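Local coordinates for putative peptide ABC-transport system periplasmic peptide-binding protein (Campylobacter jejuni, PDB 4OEV) that binds nickel(II) outside the cytoplasm and probably hands it to an ABC-type importer, within a family generally assigned to peptide transport, at residues Asp213-Phe225 with Leu460-Gly472. Numbering follows the deposited sequence.
Sequences DAALIDVSLLNIF and LDFALVYNKDLKG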
ATOM      1  N   ASP A 213     -12.106  -6.263 -19.125  1.00 48.73           N
ATOM      2  CA  ASP A 213     -12.487  -7.593 -18.654  1.00 43.51           C
ATOM      3  C   ASP A 213     -12.713  -7.668 -17.169  1.00 42.03           C
ATOM      4  O   ASP A 213     -13.400  -8.555 -16.696  1.00 47.09           O
ATOM      5  CB  ASP A 213     -11.395  -8.635 -19.001  1.00 44.45           C
ATOM      6  CG  ASP A 213     -11.368  -8.983 -20.466  1.00 50.62           C
ATOM      7  OD1 ASP A 213     -12.440  -9.329 -21.007  1.00 51.03           O
ATOM      8  OD2 ASP A 213     -10.261  -8.957 -21.068  1.00 50.39           O
ATOM      9  N   ALA A 214     -12.065  -6.780 -16.432  1.00 40.87           N
ATOM     10  CA  ALA A 214     -12.048  -6.841 -14.962  1.00 40.58           C
ATOM     11  C   ALA A 214     -11.651  -5.515 -14.374  1.00 38.35           C
ATOM     12  O   ALA A 214     -10.838  -4.801 -14.968  1.00 38.95           O
ATOM     13  CB  ALA A 214     -11.074  -7.920 -14.473  1.00 42.40           C
ATOM     14  N   ALA A 215     -12.180  -5.234 -13.182  1.00 38.85           N
ATOM     15  CA  ALA A 215     -11.819  -4.053 -12.380  1.00 38.12           C
ATOM     16  C   ALA A 215     -12.215  -4.278 -10.926  1.00 38.41           C
ATOM     17  O   ALA A 215     -13.162  -5.048 -10.641  1.00 40.46           O
ATOM     18  CB  ALA A 215     -12.488  -2.810 -12.903  1.00 37.96           C
ATOM     19  N   LEU A 216     -11.530  -3.612  -9.992  1.00 33.91           N
ATOM     20  CA  LEU A 216     -12.078  -3.550  -8.623  1.00 33.64           C
ATOM     21  C   LEU A 216     -13.143  -2.461  -8.613  1.00 36.22           C
ATOM     22  O   LEU A 216     -12.919  -1.358  -9.139  1.00 37.06           O
ATOM     23  CB  LEU A 216     -11.026  -3.216  -7.563  1.00 34.33           C
ATOM     24  CG  LEU A 216      -9.882  -4.197  -7.468  1.00 34.78           C
ATOM     25  CD1 LEU A 216      -8.900  -3.700  -6.330  1.00 33.57           C
ATOM     26  CD2 LEU A 216     -10.427  -5.558  -7.193  1.00 34.55           C
ATOM     27  N   ILE A 217     -14.286  -2.774  -8.016  1.00 34.29           N
ATOM     28  CA  ILE A 217     -15.445  -1.870  -8.026  1.00 35.71           C
ATOM     29  C   ILE A 217     -15.945  -1.506  -6.620  1.00 36.80           C
ATOM     30  O   ILE A 217     -16.244  -2.389  -5.801  1.00 38.38           O
ATOM     31  CB  ILE A 217     -16.620  -2.500  -8.814  1.00 33.11           C
ATOM     32  CG1 ILE A 217     -16.217  -2.770 -10.254  1.00 36.52           C
ATOM     33  CG2 ILE A 217     -17.867  -1.585  -8.747  1.00 35.89           C
ATOM     34  CD1 ILE A 217     -15.728  -1.530 -11.025  1.00 34.23           C
ATOM     35  N   ASP A 218     -16.050  -0.210  -6.334  1.00 39.09           N
ATOM     36  CA  ASP A 218     -16.572   0.209  -5.034  1.00 39.20           C
ATOM     37  C   ASP A 218     -17.936  -0.389  -4.691  1.00 37.89           C
ATOM     38  O   ASP A 218     -18.806  -0.541  -5.556  1.00 33.93           O
ATOM     39  CB  ASP A 218     -16.697   1.718  -4.950  1.00 37.74           C
ATOM     40  CG  ASP A 218     -16.977   2.163  -3.542  1.00 38.91           C
ATOM     41  OD1 ASP A 218     -18.089   2.639  -3.248  1.00 37.10           O
ATOM     42  OD2 ASP A 218     -16.059   2.015  -2.707  1.00 35.87           O
ATOM     43  N   VAL A 219     -18.119  -0.706  -3.413  1.00 39.24           N
ATOM     44  CA  VAL A 219     -19.348  -1.312  -2.937  1.00 39.01           C
ATOM     45  C   VAL A 219     -20.571  -0.456  -3.328  1.00 41.87           C
ATOM     46  O   VAL A 219     -21.658  -0.996  -3.541  1.00 43.70           O
ATOM     47  CB  VAL A 219     -19.272  -1.535  -1.397  1.00 45.89           C
ATOM     48  CG1 VAL A 219     -19.142  -0.204  -0.656  1.00 45.33           C
ATOM     49  CG2 VAL A 219     -20.465  -2.274  -0.895  1.00 47.41           C
ATOM     50  N   SER A 220     -20.384   0.849  -3.523  1.00 41.10           N
ATOM     51  CA  SER A 220     -21.502   1.730  -3.859  1.00 42.48           C
ATOM     52  C   SER A 220     -22.045   1.486  -5.259  1.00 43.04           C
ATOM     53  O   SER A 220     -23.135   1.964  -5.613  1.00 39.90           O
ATOM     54  CB  SER A 220     -21.098   3.193  -3.740  1.00 44.60           C
ATOM     55  OG  SER A 220     -20.213   3.565  -4.787  1.00 43.61           O
ATOM     56  N   LEU A 221     -21.296   0.729  -6.048  1.00 41.43           N
ATOM     57  CA  LEU A 221     -21.640   0.521  -7.440  1.00 40.74           C
ATOM     58  C   LEU A 221     -21.943  -0.927  -7.765  1.00 40.33           C
ATOM     59  O   LEU A 221     -22.256  -1.225  -8.907  1.00 40.65           O
ATOM     60  CB  LEU A 221     -20.499   1.017  -8.336  1.00 42.67           C
ATOM     61  CG  LEU A 221     -20.275   2.528  -8.289  1.00 44.75           C
ATOM     62  CD1 LEU A 221     -18.876   2.908  -8.759  1.00 45.14           C
ATOM     63  CD2 LEU A 221     -21.331   3.250  -9.123  1.00 47.30           C
ATOM     64  N   LEU A 222     -21.906  -1.812  -6.764  1.00 42.85           N
ATOM     65  CA  LEU A 222     -21.990  -3.262  -7.017  1.00 46.74           C
ATOM     66  C   LEU A 222     -23.391  -3.691  -7.430  1.00 47.76           C
ATOM     67  O   LEU A 222     -23.605  -4.751  -8.075  1.00 45.61           O
ATOM     68  CB  LEU A 222     -21.576  -4.044  -5.782  1.00 46.01           C
ATOM     69  CG  LEU A 222     -20.073  -4.219  -5.566  1.00 45.75           C
ATOM     70  CD1 LEU A 222     -19.829  -5.156  -4.388  1.00 45.05           C
ATOM     71  CD2 LEU A 222     -19.331  -4.677  -6.855  1.00 54.03           C
ATOM     72  N   ASN A 223     -24.356  -2.863  -7.074  1.00 44.20           N
ATOM     73  CA  ASN A 223     -25.725  -3.230  -7.396  1.00 44.86           C
ATOM     74  C   ASN A 223     -25.953  -3.404  -8.899  1.00 40.56           C
ATOM     75  O   ASN A 223     -26.784  -4.216  -9.306  1.00 39.66           O
ATOM     76  CB  ASN A 223     -26.727  -2.192  -6.849  1.00 49.91           C
ATOM     77  CG  ASN A 223     -26.919  -2.285  -5.343  1.00 57.73           C
ATOM     78  OD1 ASN A 223     -26.218  -3.033  -4.655  1.00 61.54           O
ATOM     79  ND2 ASN A 223     -27.915  -1.532  -4.822  1.00 60.03           N
ATOM     80  N   ILE A 224     -25.244  -2.663  -9.742  1.00 38.78           N
ATOM     81  CA  ILE A 224     -25.508  -2.863 -11.157  1.00 39.54           C
ATOM     82  C   ILE A 224     -24.820  -4.116 -11.734  1.00 39.27           C
ATOM     83  O   ILE A 224     -24.992  -4.383 -12.923  1.00 41.15           O
ATOM     84  CB  ILE A 224     -25.115  -1.648 -12.003  1.00 45.36           C
ATOM     85  CG1 ILE A 224     -23.594  -1.490 -12.035  1.00 47.52           C
ATOM     86  CG2 ILE A 224     -25.787  -0.391 -11.463  1.00 50.73           C
ATOM     87  CD1 ILE A 224     -23.126  -0.535 -13.116  1.00 47.54           C
ATOM     88  N   PHE A 225     -24.072  -4.868 -10.906  1.00 38.12           N
ATOM     89  CA  PHE A 225     -23.458  -6.149 -11.350  1.00 39.73           C
ATOM     90  C   PHE A 225     -24.055  -7.401 -10.671  1.00 41.44           C
ATOM     91  O   PHE A 225     -23.958  -8.513 -11.216  1.00 40.47           O
ATOM     92  CB  PHE A 225     -21.932  -6.131 -11.112  1.00 37.51           C
ATOM     93  CG  PHE A 225     -21.228  -5.161 -11.991  1.00 41.31           C
ATOM     94  CD1 PHE A 225     -21.051  -5.429 -13.334  1.00 38.62           C
ATOM     95  CD2 PHE A 225     -20.823  -3.920 -11.486  1.00 39.76           C
ATOM     96  CE1 PHE A 225     -20.448  -4.503 -14.169  1.00 40.11           C
ATOM     97  CE2 PHE A 225     -20.210  -2.989 -12.316  1.00 38.11           C
ATOM     98  CZ  PHE A 225     -20.033  -3.262 -13.647  1.00 37.78           C
ATOM     99  N   LEU A 460     -11.118  -2.554   4.665  1.00 31.18           N
ATOM    100  CA  LEU A 460     -11.969  -2.818   3.506  1.00 33.02           C
ATOM    101  C   LEU A 460     -11.858  -4.234   2.922  1.00 34.32           C
ATOM    102  O   LEU A 460     -10.759  -4.832   2.887  1.00 31.53           O
ATOM    103  CB  LEU A 460     -11.629  -1.822   2.406  1.00 33.92           C
ATOM    104  CG  LEU A 460     -11.597  -0.370   2.776  1.00 33.50           C
ATOM    105  CD1 LEU A 460     -11.224   0.399   1.525  1.00 32.04           C
ATOM    106  CD2 LEU A 460     -13.015   0.074   3.292  1.00 32.91           C
ATOM    107  N   ASP A 461     -12.993  -4.782   2.486  1.00 32.33           N
ATOM    108  CA  ASP A 461     -12.953  -5.874   1.521  1.00 35.70           C
ATOM    109  C   ASP A 461     -12.978  -5.251   0.144  1.00 36.77           C
ATOM    110  O   ASP A 461     -13.422  -4.114  -0.034  1.00 36.79           O
ATOM    111  CB  ASP A 461     -14.126  -6.834   1.645  1.00 38.01           C
ATOM    112  CG  ASP A 461     -13.967  -7.797   2.758  1.00 38.71           C
ATOM    113  OD1 ASP A 461     -12.926  -7.735   3.429  1.00 39.17           O
ATOM    114  OD2 ASP A 461     -14.871  -8.641   2.939  1.00 42.69           O
ATOM    115  N   PHE A 462     -12.538  -6.013  -0.844  1.00 37.01           N
ATOM    116  CA  PHE A 462     -12.577  -5.515  -2.204  1.00 37.44           C
ATOM    117  C   PHE A 462     -13.456  -6.413  -3.029  1.00 36.58           C
ATOM    118  O   PHE A 462     -13.536  -7.616  -2.785  1.00 38.85           O
ATOM    119  CB  PHE A 462     -11.165  -5.416  -2.802  1.00 38.65           C
ATOM    120  CG  PHE A 462     -10.426  -4.197  -2.339  1.00 36.83           C
ATOM    121  CD1 PHE A 462     -10.594  -2.991  -3.001  1.00 37.47           C
ATOM    122  CD2 PHE A 462      -9.585  -4.255  -1.250  1.00 34.63           C
ATOM    123  CE1 PHE A 462      -9.958  -1.823  -2.568  1.00 38.54           C
ATOM    124  CE2 PHE A 462      -8.931  -3.079  -0.801  1.00 33.69           C
ATOM    125  CZ  PHE A 462      -9.109  -1.883  -1.465  1.00 36.80           C
ATOM    126  N   ALA A 463     -14.118  -5.808  -4.007  1.00 36.30           N
ATOM    127  CA  ALA A 463     -14.947  -6.564  -4.922  1.00 38.86           C
ATOM    128  C   ALA A 463     -14.280  -6.589  -6.290  1.00 37.59           C
ATOM    129  O   ALA A 463     -14.223  -5.567  -6.978  1.00 36.00           O
ATOM    130  CB  ALA A 463     -16.394  -5.947  -5.003  1.00 35.44           C
ATOM    131  N   LEU A 464     -13.751  -7.755  -6.669  1.00 38.26           N
ATOM    132  CA  LEU A 464     -13.230  -7.930  -8.014  1.00 36.60           C
ATOM    133  C   LEU A 464     -14.362  -8.290  -8.943  1.00 38.33           C
ATOM    134  O   LEU A 464     -14.942  -9.394  -8.863  1.00 38.06           O
ATOM    135  CB  LEU A 464     -12.122  -9.009  -8.060  1.00 34.49           C
ATOM    136  CG  LEU A 464     -11.615  -9.379  -9.462  1.00 41.08           C
ATOM    137  CD1 LEU A 464     -11.259  -8.154 -10.297  1.00 38.95           C
ATOM    138  CD2 LEU A 464     -10.394 -10.324  -9.316  1.00 38.08           C
ATOM    139  N   VAL A 465     -14.683  -7.383  -9.849  1.00 35.33           N
ATOM    140  CA  VAL A 465     -15.785  -7.694 -10.752  1.00 37.48           C
ATOM    141  C   VAL A 465     -15.255  -8.118 -12.108  1.00 37.62           C
ATOM    142  O   VAL A 465     -14.463  -7.406 -12.723  1.00 43.00           O
ATOM    143  CB  VAL A 465     -16.741  -6.536 -10.957  1.00 36.59           C
ATOM    144  CG1 VAL A 465     -17.849  -6.977 -11.884  1.00 39.44           C
ATOM    145  CG2 VAL A 465     -17.306  -6.062  -9.617  1.00 38.08           C
ATOM    146  N   TYR A 466     -15.686  -9.259 -12.592  1.00 39.05           N
ATOM    147  CA  TYR A 466     -15.024  -9.769 -13.795  1.00 45.73           C
ATOM    148  C   TYR A 466     -15.982 -10.376 -14.825  1.00 45.58           C
ATOM    149  O   TYR A 466     -16.932 -11.109 -14.507  1.00 46.42           O
ATOM    150  CB  TYR A 466     -13.927 -10.802 -13.394  1.00 44.28           C
ATOM    151  CG  TYR A 466     -14.501 -12.011 -12.665  1.00 43.36           C
ATOM    152  CD1 TYR A 466     -14.684 -11.990 -11.275  1.00 43.61           C
ATOM    153  CD2 TYR A 466     -14.905 -13.135 -13.361  1.00 44.88           C
ATOM    154  CE1 TYR A 466     -15.262 -13.070 -10.621  1.00 43.39           C
ATOM    155  CE2 TYR A 466     -15.469 -14.229 -12.708  1.00 47.26           C
ATOM    156  CZ  TYR A 466     -15.627 -14.177 -11.333  1.00 47.48           C
ATOM    157  OH  TYR A 466     -16.192 -15.245 -10.687  1.00 53.34           O
ATOM    158  N   ASN A 467     -15.703 -10.075 -16.083  1.00 45.51           N
ATOM    159  CA  ASN A 467     -16.311 -10.799 -17.201  1.00 49.14           C
ATOM    160  C   ASN A 467     -16.339 -12.308 -16.934  1.00 48.35           C
ATOM    161  O   ASN A 467     -15.308 -12.918 -16.640  1.00 47.64           O
ATOM    162  CB  ASN A 467     -15.545 -10.484 -18.475  1.00 50.86           C
ATOM    163  CG  ASN A 467     -16.112 -11.178 -19.657  1.00 63.26           C
ATOM    164  OD1 ASN A 467     -15.477 -12.038 -20.250  1.00 62.59           O
ATOM    165  ND2 ASN A 467     -17.340 -10.809 -20.008  1.00 67.69           N
ATOM    166  N   LYS A 468     -17.531 -12.898 -17.016  1.00 48.39           N
ATOM    167  CA  LYS A 468     -17.749 -14.269 -16.593  1.00 52.75           C
ATOM    168  C   LYS A 468     -16.933 -15.264 -17.406  1.00 53.84           C
ATOM    169  O   LYS A 468     -16.836 -16.434 -17.041  1.00 54.54           O
ATOM    170  CB  LYS A 468     -19.248 -14.630 -16.703  1.00 62.01           C
ATOM    171  CG  LYS A 468     -19.703 -15.760 -15.768  1.00 68.08           C
ATOM    172  CD  LYS A 468     -19.333 -15.422 -14.319  1.00 71.24           C
ATOM    173  CE  LYS A 468     -20.055 -16.314 -13.313  1.00 76.35           C
ATOM    174  NZ  LYS A 468     -19.739 -15.882 -11.908  1.00 77.30           N
ATOM    175  N   ASP A 469     -16.430 -14.816 -18.551  1.00 49.30           N
ATOM    176  CA  ASP A 469     -15.592 -15.665 -19.391  1.00 52.26           C
ATOM    177  C   ASP A 469     -14.241 -15.895 -18.728  1.00 51.23           C
ATOM    178  O   ASP A 469     -13.520 -16.762 -19.155  1.00 51.99           O
ATOM    179  CB  ASP A 469     -15.392 -15.046 -20.780  1.00 53.46           C
ATOM    180  CG  ASP A 469     -16.660 -15.058 -21.622  1.00 59.39           C
ATOM    181  OD1 ASP A 469     -17.479 -16.006 -21.483  1.00 59.15           O
ATOM    182  OD2 ASP A 469     -16.847 -14.087 -22.391  1.00 61.11           O
ATOM    183  N   LEU A 470     -13.895 -15.093 -17.713  1.00 50.00           N
ATOM    184  CA  LEU A 470     -12.564 -15.190 -17.087  1.00 52.80           C
ATOM    185  C   LEU A 470     -12.373 -16.393 -16.157  1.00 54.41           C
ATOM    186  O   LEU A 470     -13.029 -16.513 -15.117  1.00 55.68           O
ATOM    187  CB  LEU A 470     -12.257 -13.926 -16.315  1.00 52.37           C
ATOM    188  CG  LEU A 470     -11.168 -13.059 -16.933  1.00 56.30           C
ATOM    189  CD1 LEU A 470     -11.642 -12.582 -18.283  1.00 57.98           C
ATOM    190  CD2 LEU A 470     -10.833 -11.882 -16.020  1.00 53.48           C
ATOM    191  N   LYS A 471     -11.419 -17.247 -16.506  1.00 50.34           N
ATOM    192  CA  LYS A 471     -11.098 -18.422 -15.691  1.00 52.74           C
ATOM    193  C   LYS A 471      -9.717 -18.278 -15.052  1.00 52.33           C
ATOM    194  O   LYS A 471      -8.867 -17.580 -15.589  1.00 53.15           O
ATOM    195  CB  LYS A 471     -11.146 -19.703 -16.530  1.00 56.26           C
ATOM    196  CG  LYS A 471     -12.529 -20.392 -16.650  1.00 59.50           C
ATOM    197  CD  LYS A 471     -13.634 -19.462 -17.117  1.00 62.84           C
ATOM    198  CE  LYS A 471     -15.017 -20.176 -17.203  1.00 86.54           C
ATOM    199  NZ  LYS A 471     -15.678 -20.386 -15.871  1.00 85.24           N
ATOM    200  N   GLY A 472      -9.525 -18.907 -13.893  1.00 51.42           N
ATOM    201  CA  GLY A 472      -8.212 -19.029 -13.283  1.00 52.16           C
ATOM    202  C   GLY A 472      -7.922 -18.021 -12.172  1.00 49.37           C
ATOM    203  O   GLY A 472      -6.853 -18.095 -11.520  1.00 49.28           O
TER
HETATM  204  O   HOH W   1     -14.277  -2.954  -3.789  1.00 36.53           O
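A215 and V465 pair through both their peptide groups: V465 N gives its hydrogen to A215 O at 2.9 Å, and A215 N returns a longer bond of 3.2 Å to V465 O. One step toward the turn, N467 N reaches D213 O (2.8 Å). At the other end I217 N meets A463 O at 3.0 Å. The return bond of this pair is replaced by a water, which donates to I217 O and accepts from A463 N. Three of these carbonyls take a second, softer contact as well: D213 O, V465 O and A463 O face the CA hydrogens of Y466, A214 and L216.

The result is a short antiparallel pairing in the branched sheet built round the long strand 454-467 of this solute-binding protein; on its other side the 213-214 backbone bonds to I8 and A10 of strand 6-11. F462 bonds likewise to E236. From N467 the chain enters a type I turn, closed by L470 N on N467 O. The D213 carboxylate is held elsewhere, OD2 by I8 N and a salt bridge to K494.

On the A215 face V465 does most of the apolar work. Its CG1, anti to the backbone N (chi1 -179°), sits over one face of the F225 ring, 4.0 Å from the centroid, while CG2 packs on I217 CG1 (3.5 Å) and L222 CD2. L222 CD1 presses on A463 CB at 3.6 Å. On the opposite face, which carries A214 and L464, L216 splits its methyls, CD2 lying against L464 CB and CD1 obliquely against F462 CD1.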